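Local structure of benzoate transport porin BenP (Acinetobacter baumannii AB307-0294, 5DL8) at residues A[29-34]-A[147-152]; A[303-308]-A[312-317]; A[327-332]-A[336-341]. The protein probably forms a pore of the OprD family through the outer membrane, admitting small solutes such as benzoate, and binds calcium ions. All coordinates share one frame; numbering follows the deposited sequence.

Contact 1 of 3, residues A[29-34]-A[147-152]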
# COMPACT_ATOMS: atom_id res chain seq x y z
N THR A 29 0.06 14.42 -12.76
CA THR A 29 -1.16 14.30 -11.99
C THR A 29 -1.53 15.60 -11.22
O THR A 29 -0.72 16.44 -10.95
CB THR A 29 -1.17 13.12 -10.95
OG1 THR A 29 -0.34 13.43 -9.86
CG2 THR A 29 -0.74 11.73 -11.50
N LEU A 30 -2.82 15.62 -10.86
CA LEU A 30 -3.52 16.51 -9.99
C LEU A 30 -4.44 15.68 -9.10
O LEU A 30 -5.12 14.73 -9.51
CB LEU A 30 -4.38 17.59 -10.74
CG LEU A 30 -3.67 18.49 -11.75
CD1 LEU A 30 -4.66 19.21 -12.65
CD2 LEU A 30 -2.81 19.52 -11.09
N LYS A 31 -4.43 16.10 -7.85
CA LYS A 31 -5.31 15.56 -6.83
C LYS A 31 -5.88 16.68 -5.88
O LYS A 31 -5.14 17.30 -5.06
CB LYS A 31 -4.50 14.56 -5.98
CG LYS A 31 -5.46 13.69 -5.12
CD LYS A 31 -4.75 12.63 -4.27
CE LYS A 31 -4.44 11.38 -5.11
NZ LYS A 31 -3.62 10.39 -4.25
N ASN A 32 -7.18 16.76 -5.86
CA ASN A 32 -7.94 17.56 -4.92
C ASN A 32 -8.49 16.53 -3.97
O ASN A 32 -9.34 15.73 -4.36
CB ASN A 32 -9.11 18.25 -5.62
CG ASN A 32 -9.87 19.31 -4.73
OD1 ASN A 32 -10.70 19.00 -3.86
ND2 ASN A 32 -9.63 20.57 -5.02
N ALA A 33 -8.07 16.61 -2.71
CA ALA A 33 -8.36 15.55 -1.72
C ALA A 33 -9.02 16.13 -0.50
O ALA A 33 -8.43 16.99 0.17
CB ALA A 33 -7.04 14.84 -1.27
N TYR A 34 -10.20 15.63 -0.16
CA TYR A 34 -10.85 15.92 1.11
C TYR A 34 -10.95 14.63 1.95
O TYR A 34 -11.56 13.61 1.52
CB TYR A 34 -12.23 16.49 0.84
CG TYR A 34 -13.11 16.62 2.04
CD1 TYR A 34 -12.95 17.61 2.94
CD2 TYR A 34 -14.18 15.72 2.22
CE1 TYR A 34 -13.78 17.69 4.08
CE2 TYR A 34 -15.04 15.83 3.26
CZ TYR A 34 -14.79 16.78 4.21
OH TYR A 34 -15.60 16.79 5.26
N GLN A 147 -2.96 11.81 0.14
CA GLN A 147 -2.59 12.85 -0.75
C GLN A 147 -1.32 12.50 -1.49
O GLN A 147 -1.38 11.74 -2.49
CB GLN A 147 -2.56 14.21 -0.01
CG GLN A 147 -2.20 15.43 -0.82
CD GLN A 147 -2.89 15.51 -2.17
OE1 GLN A 147 -2.48 14.84 -3.12
NE2 GLN A 147 -3.89 16.40 -2.29
N LEU A 148 -0.16 12.95 -1.04
CA LEU A 148 1.12 12.52 -1.75
C LEU A 148 1.45 11.00 -1.45
O LEU A 148 0.83 10.39 -0.53
CB LEU A 148 2.26 13.49 -1.49
CG LEU A 148 1.94 14.99 -1.76
CD1 LEU A 148 3.21 15.84 -1.64
CD2 LEU A 148 1.34 15.08 -3.18
N LEU A 149 2.34 10.40 -2.24
CA LEU A 149 2.61 8.93 -2.27
C LEU A 149 3.97 8.59 -1.59
O LEU A 149 5.02 9.30 -1.69
CB LEU A 149 2.74 8.50 -3.69
CG LEU A 149 1.53 8.16 -4.56
CD1 LEU A 149 0.33 9.00 -4.32
CD2 LEU A 149 1.85 8.12 -6.05
N THR A 150 3.93 7.54 -0.81
CA THR A 150 5.12 6.95 -0.15
C THR A 150 6.10 6.44 -1.22
O THR A 150 5.70 5.87 -2.23
CB THR A 150 4.65 5.82 0.80
OG1 THR A 150 3.65 6.39 1.63
CG2 THR A 150 5.78 5.15 1.71
N SER A 151 7.37 6.74 -1.05
CA SER A 151 8.45 6.08 -1.75
C SER A 151 9.58 5.77 -0.77
O SER A 151 9.46 6.10 0.44
CB SER A 151 8.89 6.97 -2.89
OG SER A 151 9.53 8.16 -2.42
N TYR A 152 10.69 5.18 -1.29
CA TYR A 152 11.77 4.55 -0.48
C TYR A 152 13.16 4.91 -1.04
O TYR A 152 13.30 5.35 -2.21
CB TYR A 152 11.54 2.99 -0.57
CG TYR A 152 10.25 2.59 0.02
CD1 TYR A 152 10.08 2.50 1.35
CD2 TYR A 152 9.12 2.46 -0.77
CE1 TYR A 152 8.82 2.16 1.93
CE2 TYR A 152 7.90 2.13 -0.22
CZ TYR A 152 7.75 2.00 1.11
OH TYR A 152 6.47 1.69 1.58
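Lys31 and Gln147 lie alongside each other, running opposite ways, and each sends its polar end to the other's backbone carbonyl. This is loop-to-wall packing in a porin barrel: Lys31 and Ala33 lie on strand 25-39, while Gln147 belongs to the inward-folded loop leading to strand 151-153. Gln147 NE2 donates to Lys31 O at 3.2 Å, with an N-H...O angle of 166°. The oxygen lies close to the glutamine's amide plane, but the nitrogen stands well above the carbonyl plane of Lys31, missing its lone pairs. In return, Lys31 NZ meets Gln147 O at 3.2 Å, this time in the carbonyl plane and on a lone pair. A bend at chi3 (-82°) in an otherwise extended chain carries CE and NZ over to that carbonyl, and Leu149 CD1 comes within 4.2 Å of Lys31 NZ. The lysine CD rests 3.4 Å from Gln147 OE1, with CB of the same lysine touching that oxygen as well. Ala33 CB packs 3.7 Å from Gln147 NE2.

Further out, Ser51 OG of the adjacent strand 47-65 also bonds to Gln147 NE2, so the amide nitrogen has two partners, which should restrict its rotation. The loop backbone is also held by side chains of the wall, Leu148 N bonding to Tyr112 OH and Leu149 N to Gln83 OE1. Lys31 NZ also makes a weak hydrogen bond to Arg146 O.

Contact 2 of 3, residues A[303-308]-A[312-317]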
# COMPACT_ATOMS: atom_id res chain seq x y z
N THR A 303 -0.26 -4.21 2.19
CA THR A 303 -1.15 -4.39 1.02
C THR A 303 -1.34 -5.85 0.60
O THR A 303 -2.28 -6.14 -0.14
CB THR A 303 -0.65 -3.63 -0.25
OG1 THR A 303 0.72 -4.04 -0.53
CG2 THR A 303 -0.72 -1.96 0.02
N TYR A 304 -0.45 -6.74 1.06
CA TYR A 304 -0.55 -8.20 0.81
C TYR A 304 -1.35 -8.96 1.81
O TYR A 304 -1.34 -10.20 1.79
CB TYR A 304 0.85 -8.76 0.66
CG TYR A 304 1.48 -8.26 -0.65
CD1 TYR A 304 2.01 -6.91 -0.78
CD2 TYR A 304 1.43 -9.10 -1.82
CE1 TYR A 304 2.51 -6.46 -2.01
CE2 TYR A 304 1.92 -8.66 -3.05
CZ TYR A 304 2.47 -7.40 -3.16
OH TYR A 304 2.97 -7.09 -4.38
N PHE A 305 -1.93 -8.25 2.77
CA PHE A 305 -2.96 -8.84 3.62
C PHE A 305 -4.14 -9.13 2.65
O PHE A 305 -4.15 -8.55 1.55
CB PHE A 305 -3.39 -7.83 4.73
CG PHE A 305 -2.60 -7.84 6.00
CD1 PHE A 305 -1.48 -8.61 6.20
CD2 PHE A 305 -3.00 -7.00 7.04
CE1 PHE A 305 -0.77 -8.55 7.38
CE2 PHE A 305 -2.30 -6.93 8.28
CZ PHE A 305 -1.18 -7.71 8.42
N ILE A 306 -5.06 -10.06 2.99
CA ILE A 306 -6.22 -10.39 2.03
C ILE A 306 -7.18 -9.18 1.80
O ILE A 306 -7.89 -9.11 0.84
CB ILE A 306 -7.16 -11.52 2.47
CG1 ILE A 306 -7.96 -11.09 3.72
CG2 ILE A 306 -6.45 -12.82 2.70
CD1 ILE A 306 -8.67 -12.26 4.41
N ASN A 307 -7.27 -8.30 2.77
CA ASN A 307 -8.12 -7.09 2.71
C ASN A 307 -7.59 -5.88 3.53
O ASN A 307 -8.23 -5.47 4.54
CB ASN A 307 -9.52 -7.50 3.21
CG ASN A 307 -10.53 -6.36 3.12
OD1 ASN A 307 -10.43 -5.46 2.28
ND2 ASN A 307 -11.52 -6.44 3.98
N TRP A 308 -6.46 -5.28 3.09
CA TRP A 308 -5.90 -4.08 3.83
C TRP A 308 -6.98 -2.92 3.80
O TRP A 308 -7.62 -2.70 2.82
CB TRP A 308 -4.52 -3.63 3.32
CG TRP A 308 -4.11 -2.46 4.01
CD1 TRP A 308 -4.24 -1.12 3.56
CD2 TRP A 308 -3.57 -2.39 5.31
NE1 TRP A 308 -3.79 -0.25 4.53
CE2 TRP A 308 -3.39 -0.97 5.62
CE3 TRP A 308 -3.14 -3.35 6.24
CZ2 TRP A 308 -2.80 -0.53 6.83
CZ3 TRP A 308 -2.54 -2.90 7.47
CH2 TRP A 308 -2.42 -1.49 7.75
N GLY A 312 -7.70 -2.73 10.02
CA GLY A 312 -6.70 -3.77 9.67
C GLY A 312 -6.91 -5.24 10.18
O GLY A 312 -6.42 -6.21 9.59
N PHE A 313 -7.59 -5.28 11.32
CA PHE A 313 -8.00 -6.43 12.04
C PHE A 313 -6.76 -7.28 12.35
O PHE A 313 -6.78 -8.48 12.09
CB PHE A 313 -9.06 -7.09 11.18
CG PHE A 313 -10.32 -6.21 11.01
CD1 PHE A 313 -10.35 -5.16 10.12
CD2 PHE A 313 -11.44 -6.44 11.78
CE1 PHE A 313 -11.49 -4.39 10.04
CE2 PHE A 313 -12.59 -5.73 11.64
CZ PHE A 313 -12.60 -4.63 10.83
N PHE A 314 -5.68 -6.63 12.82
CA PHE A 314 -4.38 -7.32 13.05
C PHE A 314 -4.05 -7.42 14.57
O PHE A 314 -2.95 -7.65 15.00
CB PHE A 314 -3.25 -6.68 12.16
CG PHE A 314 -3.10 -5.20 12.29
CD1 PHE A 314 -2.44 -4.63 13.40
CD2 PHE A 314 -3.59 -4.35 11.28
CE1 PHE A 314 -2.33 -3.18 13.53
CE2 PHE A 314 -3.52 -2.92 11.42
CZ PHE A 314 -2.86 -2.33 12.52
N LYS A 315 -5.03 -7.24 15.42
CA LYS A 315 -4.79 -7.24 16.82
C LYS A 315 -4.60 -8.70 17.35
O LYS A 315 -5.02 -9.68 16.72
CB LYS A 315 -5.93 -6.55 17.65
CG LYS A 315 -6.22 -5.10 17.28
CD LYS A 315 -7.60 -4.58 17.74
CE LYS A 315 -7.87 -3.24 17.18
NZ LYS A 315 -8.06 -3.21 15.71
N GLU A 316 -3.95 -8.77 18.50
CA GLU A 316 -3.52 -10.07 19.06
C GLU A 316 -4.69 -11.02 19.24
O GLU A 316 -5.66 -10.70 19.91
CB GLU A 316 -2.86 -9.86 20.44
CG GLU A 316 -2.52 -11.12 21.21
CD GLU A 316 -1.79 -10.82 22.54
OE1 GLU A 316 -1.35 -9.67 22.70
OE2 GLU A 316 -1.61 -11.71 23.40
N ASP A 317 -4.56 -12.21 18.69
CA ASP A 317 -5.62 -13.19 18.72
C ASP A 317 -6.84 -12.95 17.84
O ASP A 317 -7.78 -13.75 17.87
CB ASP A 317 -6.07 -13.48 20.15
CG ASP A 317 -5.00 -14.17 20.98
OD1 ASP A 317 -4.10 -14.86 20.49
OD2 ASP A 317 -5.16 -14.19 22.17
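Phe314 packs against both Phe305 and Trp308, meeting each with a different part of itself. Against Phe305 it uses the base of the side chain: Phe314 CB is 4.0 Å from Phe305 CE2, and the two side chains cross at about a right angle. Against Trp308 it uses one ring carbon, Phe314 CE2, 4.1 Å from both CZ3 and CH2 of Trp308, at the six-membered end of the indole. Here the two side chains meet at a slant, and neither pair forms a regular stack. The chi1 of Phe314 (53°) tucks its ring between its own backbone N and carbonyl carbon, which keeps it beside both partners. Phe305 in turn meets the indole at its edge, with Phe305 CD2 in the indole plane and 3.7 Å from Trp308 CE3, so the three aromatic side chains are in mutual contact.

All of this occurs inside the long connection between strands 278-288 and 319-328, one of the loops that porins of this kind fold into the barrel. The chain doubles back on itself here, Trp308 and Gly312 approaching to 5.9 Å between CA atoms. Gly312 makes the turn at a positive phi of 106°, a backbone shape suited to glycine, and its O lies 4.3 Å from Phe305 CD2. Gln285 NE2, on strand 278-288, bonds to the carbonyl oxygens of both Gly312 and Phe313. Phe305 also makes edge-to-face contacts with Phe251 on strand 243-255 and with Tyr293 of its own loop, and Tyr293 hydrogen-bonds through its backbone to Phe314.

Contact 3 of 3, residues A[327-332]-A[336-341]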
# COMPACT_ATOMS: atom_id res chain seq x y z
N TYR A 327 -20.04 -3.94 -8.22
CA TYR A 327 -20.65 -3.90 -9.54
C TYR A 327 -19.98 -2.87 -10.41
O TYR A 327 -19.82 -1.67 -10.01
CB TYR A 327 -22.14 -3.68 -9.52
CG TYR A 327 -22.75 -3.98 -10.91
CD1 TYR A 327 -22.91 -5.29 -11.35
CD2 TYR A 327 -23.22 -2.93 -11.82
CE1 TYR A 327 -23.45 -5.60 -12.62
CE2 TYR A 327 -23.75 -3.26 -13.06
CZ TYR A 327 -23.87 -4.61 -13.45
OH TYR A 327 -24.35 -4.93 -14.71
N ASP A 328 -19.61 -3.35 -11.61
CA ASP A 328 -19.04 -2.51 -12.63
C ASP A 328 -20.20 -2.11 -13.57
O ASP A 328 -20.74 -2.98 -14.30
CB ASP A 328 -17.88 -3.16 -13.43
CG ASP A 328 -17.31 -2.15 -14.49
OD1 ASP A 328 -18.05 -1.21 -14.87
OD2 ASP A 328 -16.15 -2.25 -14.88
N PHE A 329 -20.56 -0.81 -13.58
CA PHE A 329 -21.78 -0.37 -14.31
C PHE A 329 -21.62 -0.09 -15.80
O PHE A 329 -22.54 0.47 -16.33
CB PHE A 329 -22.40 0.90 -13.69
CG PHE A 329 -23.06 0.72 -12.35
CD1 PHE A 329 -22.31 0.73 -11.18
CD2 PHE A 329 -24.45 0.62 -12.24
CE1 PHE A 329 -22.92 0.63 -9.93
CE2 PHE A 329 -25.07 0.46 -10.99
CZ PHE A 329 -24.29 0.50 -9.82
N LYS A 330 -20.50 -0.46 -16.46
CA LYS A 330 -20.31 -0.26 -17.93
C LYS A 330 -21.59 -0.44 -18.85
O LYS A 330 -21.76 0.33 -19.77
CB LYS A 330 -19.00 -0.92 -18.56
CG LYS A 330 -18.65 -2.42 -18.30
CD LYS A 330 -17.41 -3.04 -19.01
CE LYS A 330 -17.56 -3.20 -20.54
NZ LYS A 330 -18.52 -4.26 -20.98
N ASP A 331 -22.51 -1.38 -18.57
CA ASP A 331 -23.70 -1.53 -19.45
C ASP A 331 -24.73 -0.35 -19.25
O ASP A 331 -25.41 0.01 -20.23
CB ASP A 331 -24.46 -2.89 -19.34
CG ASP A 331 -23.55 -4.18 -19.31
OD1 ASP A 331 -22.41 -4.26 -19.88
OD2 ASP A 331 -24.04 -5.18 -18.72
N TYR A 332 -24.91 0.22 -18.03
CA TYR A 332 -25.84 1.39 -17.84
C TYR A 332 -25.04 2.74 -17.96
O TYR A 332 -25.43 3.61 -18.77
CB TYR A 332 -26.80 1.35 -16.57
CG TYR A 332 -27.55 0.05 -16.40
CD1 TYR A 332 -26.88 -1.15 -15.93
CD2 TYR A 332 -28.93 -0.07 -16.77
CE1 TYR A 332 -27.54 -2.39 -15.81
CE2 TYR A 332 -29.60 -1.34 -16.66
CZ TYR A 332 -28.90 -2.49 -16.18
OH TYR A 332 -29.53 -3.72 -16.07
N LEU A 336 -18.54 4.21 -14.46
CA LEU A 336 -18.97 4.05 -13.06
C LEU A 336 -18.86 2.58 -12.46
O LEU A 336 -19.44 1.58 -13.02
CB LEU A 336 -20.42 4.49 -12.98
CG LEU A 336 -21.10 4.43 -11.62
CD1 LEU A 336 -20.50 5.44 -10.66
CD2 LEU A 336 -22.62 4.64 -11.70
N ASN A 337 -18.21 2.48 -11.32
CA ASN A 337 -18.20 1.29 -10.48
C ASN A 337 -18.20 1.58 -8.95
O ASN A 337 -17.85 2.69 -8.46
CB ASN A 337 -17.03 0.34 -10.84
CG ASN A 337 -15.69 0.95 -10.59
OD1 ASN A 337 -15.29 1.12 -9.47
ND2 ASN A 337 -15.01 1.30 -11.63
N ALA A 338 -18.75 0.61 -8.25
CA ALA A 338 -19.01 0.68 -6.85
C ALA A 338 -18.59 -0.67 -6.22
O ALA A 338 -18.72 -1.76 -6.83
CB ALA A 338 -20.45 0.93 -6.53
N MET A 339 -18.13 -0.54 -5.00
CA MET A 339 -17.72 -1.66 -4.15
C MET A 339 -18.05 -1.43 -2.68
O MET A 339 -17.79 -0.36 -2.10
CB MET A 339 -16.24 -2.00 -4.37
CG MET A 339 -15.87 -3.22 -3.54
SD MET A 339 -14.31 -4.01 -3.90
CE MET A 339 -14.92 -4.81 -5.45
N VAL A 340 -18.69 -2.41 -2.08
CA VAL A 340 -19.00 -2.41 -0.65
C VAL A 340 -18.24 -3.63 0.04
O VAL A 340 -18.26 -4.81 -0.45
CB VAL A 340 -20.50 -2.65 -0.53
CG1 VAL A 340 -20.91 -2.78 0.91
CG2 VAL A 340 -21.23 -1.46 -1.18
N LYS A 341 -17.62 -3.39 1.16
CA LYS A 341 -16.90 -4.43 1.97
C LYS A 341 -17.34 -4.28 3.43
O LYS A 341 -17.60 -3.15 3.82
CB LYS A 341 -15.44 -4.17 1.96
CG LYS A 341 -14.92 -3.98 0.58
CD LYS A 341 -13.39 -3.79 0.62
CE LYS A 341 -12.78 -3.63 -0.77
NZ LYS A 341 -11.38 -3.16 -0.52
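Phe329 has both faces of its ring covered: Tyr327 CD2 stands over the centre of one, and Leu336 CD2 lies over the other, offset toward the rim. The leucine methyl makes a CH-pi contact, 4.2 Å from the centroid and 23° off the ring normal. With CG anti to the backbone N (chi1 -180°), Leu336 runs alongside the phenylalanine, in the same direction. Asn337 CA and Ala338 CB meet the edge of the ring instead, Ala338 CB lying 4.2 Å from Phe329 CE1. The tyrosine presents an edge to Phe329, and its own ring packs edge-to-face with His278.

The backbone beneath is a beta hairpin, strand 319-328 turning into strand 336-349, two neighbouring staves of the barrel. Tyr327 and Ala338 form a hydrogen-bonded antiparallel pair: Tyr327 N reaches Ala338 O at 2.9 Å, and Ala338 N returns to Tyr327 O at 3.1 Å. That second oxygen also takes a CA-H...O contact from Asn337. Two residues on, toward the turn, Phe329 N donates to Leu336 O at 2.7 Å. A short turn of this kind is expected on the periplasmic side of a porin, and aromatic residues near it are consistent with the girdle such barrels carry at the membrane border.

Asp328 and Asn337, a non-hydrogen-bonded pair, occupy the opposite face of the hairpin from Tyr327 and Ala338. Asp328 OD1 accepts Lys330 N at 3.0 Å, an Asx turn that starts the chain round the bend. Asn337 CB packs against Asp328 CA, while its OD1 bonds to Asn366 ND2 on the next strand, 355-368.

Overall arrangement
From the N terminus, strand 25-39 supplies the first half of contact 1, and 112 residues follow before the chain returns at 147-152, a loop brought onto the barrel wall. That circuit closes before contact 2 opens, and contact 2 before contact 3, so the three run in series without nesting or crossing. The last two are short closures: contact 2 folds the loop between strands 278-288 and 319-328 upon itself, and contact 3 joins strand 319-328 to strand 336-349. Contacts 1 and 2 sit on opposite sides of the chain's centre, centres about 24 Å apart. Contacts 2 and 3 touch where Asn307 packs against Lys341.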